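Local structure of 11S globulin isoform 1 (5WPW) at the interface of chains A and B. The protein serves as a seed storage protein of coconut, a hexameric 11S globulin of the cupin family that holds a nutrient reserve and is a potential food allergen. Numbering follows the deposited sequence. Chains: chain A/B, 11S globulin isoform 1.

The interface of chains A and B. Residues chain A 301, 348, 374; chain B 179-180, 183, 192.
Strands 298-304 and 348-354 of chain A, with the loop just after strand 371-373, meet the 3-10 helix 179-182 of chain B, the residue following it and the end of helix 185-192. A:Ile374 and B:Ile179 point at each other tip to tip, their CD1 methyls 3.7 Å apart. A:Ile374 is an engineered residue. Its two branches divide the work: with CG1 anti to the carbonyl carbon (chi1 -60°) and the chain extended beyond it, CD1 reaches B:Ile179 and also B:Leu180 CD2 at 3.9 Å, while CG2 lies 3.8 Å from CZ at the far end of the B:Phe192 ring. B:Leu180 runs alongside A:Ile374, antiparallel to it, its CD2 touching both CD1 and CG2. B:Ile179 CD1 also lies against the A:Ala348 methyl, 3.9 Å from its CB, and so joins the two contacts; B:Phe183 CZ comes to 3.8 Å of the same A:Ala348 CB. The B:Phe183 ring meets the methyl with its outer end, the methyl being displaced to one side of the ring plane. A:Pro301 is peripheral, with CG 4.3 Å from B:Phe192 CE1. Among these side chains the contacts are apolar packing, and the patch buries 133 Å² in total. It lies where the 3-10 helix 179-182 and helix 185-192 of one subunit pack against the C-terminal cupin domain of its neighbour, one part of an inter-subunit interface in the hexamer.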
# COMPACT_ATOMS: atom_id res chain seq x y z
N PRO A 301 -0.04 -21.10 -28.23
CA PRO A 301 -0.72 -19.85 -28.58
C PRO A 301 -1.18 -19.12 -27.33
O PRO A 301 -1.72 -19.72 -26.39
CB PRO A 301 -1.91 -20.31 -29.43
CG PRO A 301 -1.50 -21.62 -29.97
CD PRO A 301 -0.60 -22.26 -28.95
N ALA A 348 -2.83 -12.27 -30.31
CA ALA A 348 -2.55 -13.67 -30.06
C ALA A 348 -1.32 -14.06 -30.86
O ALA A 348 -1.16 -13.64 -32.01
CB ALA A 348 -3.74 -14.56 -30.44
N ILE A 374 -4.15 -20.19 -24.92
CA ILE A 374 -5.40 -20.61 -25.54
C ILE A 374 -5.67 -22.08 -25.30
O ILE A 374 -6.80 -22.45 -24.98
CB ILE A 374 -5.37 -20.27 -27.05
CG1 ILE A 374 -5.19 -18.76 -27.23
CG2 ILE A 374 -6.66 -20.67 -27.73
CD1 ILE A 374 -5.20 -18.30 -28.68
N ILE B 179 -9.75 -14.87 -33.44
CA ILE B 179 -8.30 -14.75 -33.49
C ILE B 179 -7.65 -16.01 -34.05
O ILE B 179 -6.58 -15.94 -34.66
CB ILE B 179 -7.76 -14.42 -32.10
CG1 ILE B 179 -8.32 -15.43 -31.11
CG2 ILE B 179 -8.19 -13.02 -31.71
CD1 ILE B 179 -7.45 -15.65 -29.91
N LEU B 180 -8.27 -17.17 -33.84
CA LEU B 180 -7.70 -18.40 -34.37
C LEU B 180 -7.67 -18.40 -35.90
O LEU B 180 -6.81 -19.05 -36.50
CB LEU B 180 -8.47 -19.62 -33.86
CG LEU B 180 -8.60 -19.73 -32.34
CD1 LEU B 180 -9.35 -21.01 -31.99
CD2 LEU B 180 -7.23 -19.66 -31.66
N PHE B 183 -4.30 -17.63 -37.45
CA PHE B 183 -3.23 -18.61 -37.43
C PHE B 183 -3.33 -19.52 -38.65
O PHE B 183 -4.42 -19.76 -39.18
CB PHE B 183 -3.30 -19.44 -36.16
CG PHE B 183 -2.94 -18.69 -34.93
CD1 PHE B 183 -1.74 -18.00 -34.86
CD2 PHE B 183 -3.82 -18.62 -33.87
CE1 PHE B 183 -1.41 -17.29 -33.72
CE2 PHE B 183 -3.49 -17.92 -32.73
CZ PHE B 183 -2.28 -17.25 -32.66
N PHE B 192 -2.63 -27.32 -31.09
CA PHE B 192 -3.71 -27.98 -30.36
C PHE B 192 -3.53 -29.49 -30.27
O PHE B 192 -4.22 -30.13 -29.48
CB PHE B 192 -5.06 -27.64 -31.00
CG PHE B 192 -5.55 -26.23 -30.68
CD1 PHE B 192 -4.69 -25.15 -30.72
CD2 PHE B 192 -6.87 -26.00 -30.34
CE1 PHE B 192 -5.13 -23.86 -30.43
CE2 PHE B 192 -7.32 -24.70 -30.04
CZ PHE B 192 -6.44 -23.64 -30.09